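Local coordinates for spike protein P1 (Pseudoalteromonas phage pm2, PDB 2VVE), which serves as the receptor-binding spike at the fivefold vertices of the virion, its C-terminal part attaching to the host and its N-terminal part to the capsid, at residues V142-G146 with E218-D222; T149-P155 with Y175-H181. All blocks are in the same frame, centred on the assembly; numbering follows the deposited sequence. Where two conformers were deposited one is given.

Interaction 1. Residues V142-G146 with E218-D222; sequences VDGLG and EVQHD
Two donors grip Glu218 OE1: the backbone N of Gly146 and a water that also donates to Gly144 O, a bridge between loop and helix. Gly146 N lies 3.0 Å from Glu218 OE1 with an almost straight N-H (175°), coming nearly along the C-O axis of the carboxylate. The other oxygen, OE2, turns to the hydroxyl of Thr149, so the carboxylate is held at both ends. The methyl CD1 of Leu145 lies beside this carboxylate, 3.7 Å from OE1, and also meets Val219 CG2 at 4.1 Å.

Just past helix 213-219, Gln220 departs from helical geometry with positive phi, and the chain brings His221 back toward the loop between strands 129-137 and 151-160, in a beta-rich domain whose family is grouped with the nucleoplasmin-like jelly rolls. His221 NE2 donates to Asp143 OD2 over 2.7 Å, in the plane of the imidazole and onto the anti lone pair of the carboxylate, whose plane stands 77° from that of the ring. With its CG anti to the carbonyl carbon (chi1 -65°), Asp143 presents OD2 to the histidine, and Arg96 forms a salt bridge to the same oxygen. On its far nitrogen, ND1, the imidazole is hydrogen-bonded to Tyr99 OH; fixed at both nitrogens, the ring has little scope to rotate. The neighbouring arginine would probably favour the charged form of Asp143. Between the two polar anchors sits Val219, its CG1 against Asp143 O at 3.2 Å and its CG2 over one face of the His221 ring, toward the rim.

Interaction 2. Residues T149-P155 with Y175-H181; sequences TSISVKP and YGSTGSH. With CA (calcium ion), chain C.
Val153 and Ser177 form a closely joined hydrogen-bonded pair of this antiparallel pairing, in which Val153 N meets Ser177 O at 2.8 Å and Ser177 N returns a bond to Val153 O. On their face of the sheet, Val153 CG2 rests 3.7 Å from Ser177 CB. The imidazole of His181 approaches Val153 from the opposite direction, and its NE2 donates to Ile151 O at 2.9 Å with that oxygen in the ring plane. Ile151 O also receives a weak, 3.4 Å bond from Gly179 N, so the histidine reinforces the pairing where the backbone bond is long. Farther along, Tyr175 CG lies between its backbone N and carbonyl carbon (chi1 79°), which folds the ring back toward Pro155, and the two side chains cross at about a right angle: Pro155 CG lies 3.4 Å from Tyr175 CZ, and Pro155 CD makes an off-centre CH-pi contact with the ring. Tyr175 OH is hydrogen-bonded to His137 of strand 129-137.

Strand 177-179 flanks strand 151-160 in an antiparallel sheet of what is probably the receptor-binding domain, a nucleoplasmin-clan jelly roll. The other face is looser and wetter. There Ser152 OG and Thr178 OG1 share a hydrogen bond of 3.1 Å across a non-hydrogen-bonded pair, and a water beside Ser152 OG is also a ligand of the calcium ion. Ser150 O binds the metal at 2.3 Å; Asp212, Asp214 and two further waters are among its other ligands.

Interactions 1 and 2 lie about 14 Å apart, centre to centre, near one end of the elongated chain, and they meet directly. Glu218 OE2 of interaction 1 probably hydrogen-bonds Thr149 OG1 of interaction 2 over 2.7 Å, while Leu145 CD2 packs against Ile151 CG1 at 3.6 Å. Along the sequence, 149-155 and 175-181 both fall between 142-146 and 218-222. The calcium ion connects the same elements: Ser150 supplies a carbonyl from the 149-155 segment, and Asp214 a carboxylate from helix 213-219, whose last turn carries Glu218. That glutamate side chain stays about 8 Å from the metal and is bonded to the residue preceding a ligand.

Interaction 1. Residues V142-G146 with E218-D222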
ATOM      1  N   VAL A 142      -3.690 -24.562  46.890  1.00 25.46           N
ATOM      2  CA  VAL A 142      -3.936 -24.421  45.458  1.00 17.65           C
ATOM      3  C   VAL A 142      -4.054 -25.796  44.809  1.00 25.28           C
ATOM      4  O   VAL A 142      -3.164 -26.635  44.961  1.00 24.30           O
ATOM      5  CB  VAL A 142      -2.864 -23.545  44.756  1.00 22.86           C
ATOM      6  CG1 VAL A 142      -3.158 -23.422  43.265  1.00 20.71           C
ATOM      7  CG2 VAL A 142      -2.815 -22.157  45.397  1.00 24.27           C
ATOM      8  N   ASP A 143      -5.169 -26.014  44.102  1.00 27.00           N
ATOM      9  CA  ASP A 143      -5.526 -27.330  43.543  1.00 28.53           C
ATOM     10  C   ASP A 143      -5.650 -28.384  44.655  1.00 25.81           C
ATOM     11  O   ASP A 143      -5.655 -29.594  44.397  1.00 33.89           O
ATOM     12  CB  ASP A 143      -4.518 -27.770  42.466  1.00 24.54           C
ATOM     13  CG  ASP A 143      -4.524 -26.861  41.241  1.00 31.05           C
ATOM     14  OD1 ASP A 143      -5.433 -26.004  41.109  1.00 25.36           O
ATOM     15  OD2 ASP A 143      -3.608 -27.010  40.403  1.00 25.37           O
ATOM     16  N   GLY A 144      -5.752 -27.909  45.895  1.00 25.80           N
ATOM     17  CA  GLY A 144      -5.877 -28.783  47.059  1.00 26.17           C
ATOM     18  C   GLY A 144      -4.561 -29.232  47.667  1.00 29.33           C
ATOM     19  O   GLY A 144      -4.549 -30.132  48.504  1.00 33.10           O
ATOM     20  N   LEU A 145      -3.454 -28.606  47.252  1.00 27.93           N
ATOM     21  CA  LEU A 145      -2.133 -28.905  47.805  1.00 33.67           C
ATOM     22  C   LEU A 145      -2.092 -28.593  49.302  1.00 37.42           C
ATOM     23  O   LEU A 145      -2.679 -27.604  49.751  1.00 37.92           O
ATOM     24  CB  LEU A 145      -1.051 -28.096  47.075  1.00 31.56           C
ATOM     25  CG  LEU A 145       0.414 -28.501  47.272  1.00 25.33           C
ATOM     26  CD1 LEU A 145       0.844 -29.546  46.243  1.00 33.98           C
ATOM     27  CD2 LEU A 145       1.316 -27.268  47.193  1.00 26.29           C
ATOM     28  N   GLY A 146      -1.404 -29.444  50.063  1.00 30.91           N
ATOM     29  CA  GLY A 146      -1.170 -29.214  51.493  1.00 33.43           C
ATOM     30  C   GLY A 146      -0.607 -27.830  51.788  1.00 37.50           C
ATOM     31  O   GLY A 146       0.159 -27.277  50.993  1.00 34.38           O
ATOM     32  N   GLU A 218       0.822 -35.173  44.891  1.00 37.45           N
ATOM     33  CA  GLU A 218      -0.382 -34.708  45.598  1.00 43.78           C
ATOM     34  C   GLU A 218      -1.529 -34.295  44.682  1.00 37.72           C
ATOM     35  O   GLU A 218      -2.681 -34.637  44.933  1.00 37.02           O
ATOM     36  CB  GLU A 218      -0.061 -33.523  46.512  1.00 43.58           C
ATOM     37  CG  GLU A 218       0.713 -33.860  47.767  1.00 53.05           C
ATOM     38  CD  GLU A 218       0.853 -32.667  48.700  1.00 46.86           C
ATOM     39  OE1 GLU A 218      -0.136 -31.918  48.878  1.00 36.65           O
ATOM     40  OE2 GLU A 218       1.949 -32.492  49.273  1.00 52.74           O
ATOM     41  N   VAL A 219      -1.220 -33.535  43.640  1.00 31.73           N
ATOM     42  CA  VAL A 219      -2.274 -32.934  42.814  1.00 30.15           C
ATOM     43  C   VAL A 219      -2.137 -33.256  41.316  1.00 27.65           C
ATOM     44  O   VAL A 219      -2.816 -32.656  40.479  1.00 29.00           O
ATOM     45  CB  VAL A 219      -2.419 -31.400  43.084  1.00 35.01           C
ATOM     46  CG1 VAL A 219      -2.900 -31.153  44.511  1.00 34.36           C
ATOM     47  CG2 VAL A 219      -1.100 -30.650  42.817  1.00 26.93           C
ATOM     48  N   GLN A 220      -1.265 -34.214  40.997  1.00 29.17           N
ATOM     49  CA  GLN A 220      -1.118 -34.756  39.634  1.00 29.61           C
ATOM     50  C   GLN A 220      -0.733 -33.694  38.591  1.00 30.03           C
ATOM     51  O   GLN A 220      -1.177 -33.745  37.438  1.00 28.67           O
ATOM     52  CB  GLN A 220      -2.384 -35.514  39.198  1.00 25.17           C
ATOM     53  CG  GLN A 220      -2.694 -36.776  40.013  1.00 37.23           C
ATOM     54  CD  GLN A 220      -3.235 -36.469  41.400  1.00 37.90           C
ATOM     55  OE1 GLN A 220      -4.212 -35.735  41.547  1.00 35.67           O
ATOM     56  NE2 GLN A 220      -2.597 -37.027  42.424  1.00 35.76           N
ATOM     57  N   HIS A 221       0.094 -32.736  39.003  1.00 25.96           N
ATOM     58  CA  HIS A 221       0.620 -31.730  38.084  1.00 22.97           C
ATOM     59  C   HIS A 221       1.569 -32.385  37.088  1.00 23.88           C
ATOM     60  O   HIS A 221       2.280 -33.327  37.423  1.00 24.48           O
ATOM     61  CB  HIS A 221       1.325 -30.603  38.851  1.00 23.47           C
ATOM     62  CG  HIS A 221       0.390 -29.573  39.412  1.00 18.79           C
ATOM     63  ND1 HIS A 221       0.827 -28.362  39.907  1.00 21.71           N
ATOM     64  CD2 HIS A 221      -0.960 -29.562  39.530  1.00 19.27           C
ATOM     65  CE1 HIS A 221      -0.210 -27.658  40.322  1.00 25.09           C
ATOM     66  NE2 HIS A 221      -1.306 -28.362  40.105  1.00 23.74           N
ATOM     67  N   ASP A 222       1.559 -31.879  35.858  1.00 24.01           N
ATOM     68  CA  ASP A 222       2.409 -32.397  34.803  1.00 24.90           C
ATOM     69  C   ASP A 222       2.771 -31.241  33.889  1.00 20.70           C
ATOM     70  O   ASP A 222       2.196 -30.150  34.006  1.00 18.54           O
ATOM     71  CB  ASP A 222       1.683 -33.488  34.015  1.00 22.12           C
ATOM     72  CG  ASP A 222       2.625 -34.329  33.161  1.00 35.77           C
ATOM     73  OD1 ASP A 222       3.864 -34.237  33.329  1.00 31.71           O
ATOM     74  OD2 ASP A 222       2.119 -35.087  32.312  1.00 43.59           O
TER
HETATM   75  O   HOH W   1      -2.888 -32.520  48.994  1.00 38.59           O

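Interaction 2. Residues T149-P155 with Y175-H181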
ATOM      1  N   THR A 149       3.278 -28.210  52.293  1.00 32.75           N
ATOM      2  CA  THR A 149       4.025 -28.813  51.198  1.00 33.65           C
ATOM      3  C   THR A 149       5.024 -27.790  50.656  1.00 35.84           C
ATOM      4  O   THR A 149       4.660 -26.639  50.392  1.00 39.59           O
ATOM      5  CB  THR A 149       3.066 -29.273  50.072  1.00 32.66           C
ATOM      6  OG1 THR A 149       2.091 -30.180  50.610  1.00 32.40           O
ATOM      7  CG2 THR A 149       3.826 -29.959  48.939  1.00 29.83           C
ATOM      8  N   SER A 150       6.286 -28.208  50.531  1.00 31.74           N
ATOM      9  CA  SER A 150       7.344 -27.353  50.012  0.50 31.95           C
ATOM     10  C   SER A 150       7.422 -27.454  48.492  1.00 27.67           C
ATOM     11  O   SER A 150       7.728 -28.524  47.948  1.00 29.71           O
ATOM     12  CB  SER A 150       8.690 -27.725  50.636  0.50 33.90           C
ATOM     13  OG  SER A 150       8.709 -27.437  52.020  0.50 33.00           O
ATOM     14  N   ILE A 151       7.151 -26.341  47.822  1.00 27.08           N
ATOM     15  CA  ILE A 151       7.218 -26.269  46.369  1.00 22.76           C
ATOM     16  C   ILE A 151       8.435 -25.456  45.923  1.00 23.33           C
ATOM     17  O   ILE A 151       8.598 -24.296  46.317  1.00 31.89           O
ATOM     18  CB  ILE A 151       5.912 -25.674  45.763  1.00 30.23           C
ATOM     19  CG1 ILE A 151       4.706 -26.592  46.034  1.00 22.82           C
ATOM     20  CG2 ILE A 151       6.071 -25.378  44.263  1.00 25.82           C
ATOM     21  CD1 ILE A 151       4.806 -28.016  45.453  1.00 22.87           C
ATOM     22  N   SER A 152       9.285 -26.078  45.106  1.00 25.87           N
ATOM     23  CA  SER A 152      10.410 -25.372  44.487  1.00 23.19           C
ATOM     24  C   SER A 152       9.942 -24.719  43.199  1.00 18.80           C
ATOM     25  O   SER A 152       9.214 -25.328  42.408  1.00 17.33           O
ATOM     26  CB  SER A 152      11.591 -26.314  44.217  1.00 24.11           C
ATOM     27  OG  SER A 152      12.157 -26.780  45.434  1.00 29.54           O
ATOM     28  N   VAL A 153      10.345 -23.465  43.014  1.00 19.27           N
ATOM     29  CA  VAL A 153       9.991 -22.693  41.825  1.00 19.20           C
ATOM     30  C   VAL A 153      11.236 -22.095  41.161  1.00 23.43           C
ATOM     31  O   VAL A 153      12.223 -21.767  41.824  1.00 19.12           O
ATOM     32  CB  VAL A 153       8.965 -21.557  42.125  1.00 21.60           C
ATOM     33  CG1 VAL A 153       7.669 -22.123  42.715  1.00 21.03           C
ATOM     34  CG2 VAL A 153       9.552 -20.514  43.051  1.00 20.41           C
ATOM     35  N   LYS A 154      11.186 -21.991  39.841  1.00 22.55           N
ATOM     36  CA  LYS A 154      12.211 -21.290  39.088  1.00 18.14           C
ATOM     37  C   LYS A 154      11.575 -20.728  37.813  1.00 21.98           C
ATOM     38  O   LYS A 154      11.553 -21.404  36.774  1.00 16.35           O
ATOM     39  CB  LYS A 154      13.418 -22.197  38.791  1.00 17.94           C
ATOM     40  CG  LYS A 154      14.560 -21.480  38.049  1.00 22.95           C
ATOM     41  CD  LYS A 154      15.875 -22.239  38.112  1.00 26.27           C
ATOM     42  CE  LYS A 154      16.680 -21.866  39.342  1.00 38.15           C
ATOM     43  NZ  LYS A 154      17.955 -22.629  39.392  1.00 50.17           N
ATOM     44  N   PRO A 155      11.037 -19.491  37.897  1.00 15.80           N
ATOM     45  CA  PRO A 155      10.406 -18.872  36.731  1.00 14.88           C
ATOM     46  C   PRO A 155      11.440 -18.557  35.647  1.00 12.75           C
ATOM     47  O   PRO A 155      12.610 -18.331  35.961  1.00 12.58           O
ATOM     48  CB  PRO A 155       9.778 -17.589  37.298  1.00 14.90           C
ATOM     49  CG  PRO A 155      10.580 -17.298  38.549  1.00 12.05           C
ATOM     50  CD  PRO A 155      10.966 -18.631  39.096  1.00 17.16           C
ATOM     51  N   TYR A 175      16.544 -16.250  39.618  1.00 15.59           N
ATOM     52  CA  TYR A 175      16.377 -16.763  40.996  1.00 23.59           C
ATOM     53  C   TYR A 175      15.622 -18.093  41.035  1.00 24.59           C
ATOM     54  O   TYR A 175      14.835 -18.407  40.133  1.00 21.16           O
ATOM     55  CB  TYR A 175      15.658 -15.738  41.908  1.00 22.53           C
ATOM     56  CG  TYR A 175      14.142 -15.692  41.742  1.00 18.29           C
ATOM     57  CD1 TYR A 175      13.299 -16.511  42.509  1.00 17.94           C
ATOM     58  CD2 TYR A 175      13.553 -14.828  40.820  1.00 20.02           C
ATOM     59  CE1 TYR A 175      11.906 -16.469  42.353  1.00 23.88           C
ATOM     60  CE2 TYR A 175      12.173 -14.777  40.658  1.00 21.11           C
ATOM     61  CZ  TYR A 175      11.356 -15.600  41.418  1.00 20.85           C
ATOM     62  OH  TYR A 175       9.994 -15.528  41.230  1.00 19.30           O
ATOM     63  N   GLY A 176      15.877 -18.866  42.089  1.00 26.73           N
ATOM     64  CA  GLY A 176      15.016 -19.989  42.469  1.00 23.48           C
ATOM     65  C   GLY A 176      14.531 -19.775  43.894  1.00 22.20           C
ATOM     66  O   GLY A 176      15.180 -19.076  44.672  1.00 22.03           O
ATOM     67  N   SER A 177      13.394 -20.374  44.240  1.00 21.87           N
ATOM     68  CA  SER A 177      12.823 -20.220  45.588  1.00 22.61           C
ATOM     69  C   SER A 177      12.130 -21.495  46.035  1.00 27.30           C
ATOM     70  O   SER A 177      11.506 -22.192  45.230  1.00 21.04           O
ATOM     71  CB  SER A 177      11.829 -19.051  45.608  1.00 25.39           C
ATOM     72  OG  SER A 177      11.200 -18.917  46.868  1.00 27.13           O
ATOM     73  N   THR A 178      12.233 -21.800  47.324  1.00 27.27           N
ATOM     74  CA  THR A 178      11.599 -22.991  47.861  1.00 29.27           C
ATOM     75  C   THR A 178      10.895 -22.660  49.164  1.00 29.67           C
ATOM     76  O   THR A 178      11.430 -21.942  50.021  1.00 35.86           O
ATOM     77  CB  THR A 178      12.618 -24.147  48.067  1.00 29.18           C
ATOM     78  OG1 THR A 178      13.365 -24.349  46.862  1.00 34.17           O
ATOM     79  CG2 THR A 178      11.908 -25.446  48.408  1.00 29.90           C
ATOM     80  N   GLY A 179       9.685 -23.185  49.294  1.00 31.80           N
ATOM     81  CA  GLY A 179       8.934 -23.101  50.531  1.00 24.79           C
ATOM     82  C   GLY A 179       7.457 -23.320  50.284  1.00 25.39           C
ATOM     83  O   GLY A 179       7.051 -23.780  49.208  1.00 26.75           O
ATOM     84  N   SER A 180       6.661 -23.032  51.311  1.00 26.42           N
ATOM     85  CA  SER A 180       5.212 -23.031  51.177  0.70 27.69           C
ATOM     86  C   SER A 180       4.774 -21.600  50.903  1.00 29.39           C
ATOM     87  O   SER A 180       4.856 -20.733  51.775  1.00 29.95           O
ATOM     88  CB  SER A 180       4.555 -23.585  52.443  0.70 35.26           C
ATOM     89  OG  SER A 180       5.060 -24.878  52.731  0.70 32.67           O
ATOM     90  N   HIS A 181       4.320 -21.362  49.678  1.00 30.37           N
ATOM     91  CA  HIS A 181       4.024 -20.013  49.201  1.00 28.09           C
ATOM     92  C   HIS A 181       2.593 -19.575  49.487  1.00 27.94           C
ATOM     93  O   HIS A 181       1.635 -20.214  49.045  1.00 29.34           O
ATOM     94  CB  HIS A 181       4.331 -19.917  47.707  1.00 23.80           C
ATOM     95  CG  HIS A 181       5.681 -20.453  47.337  1.00 26.21           C
ATOM     96  ND1 HIS A 181       6.811 -19.667  47.308  1.00 23.69           N
ATOM     97  CD2 HIS A 181       6.083 -21.701  46.997  1.00 32.75           C
ATOM     98  CE1 HIS A 181       7.849 -20.404  46.959  1.00 43.20           C
ATOM     99  NE2 HIS A 181       7.435 -21.643  46.766  1.00 26.19           N
TER
HETATM  100 CA    CA C1336       9.098 -30.163  47.089  1.00 30.30          CA
HETATM  101  O   HOH W   2      10.520 -28.676  47.417  1.00 29.16           O
HETATM  102  O   HOH W   3      14.344 -17.197  37.769  1.00 15.57           O
HETATM  103  O   HOH W   4      10.534 -31.802  46.102  1.00 27.06           O
HETATM  104  O   HOH W   5      10.175 -30.824  49.119  1.00 24.30           O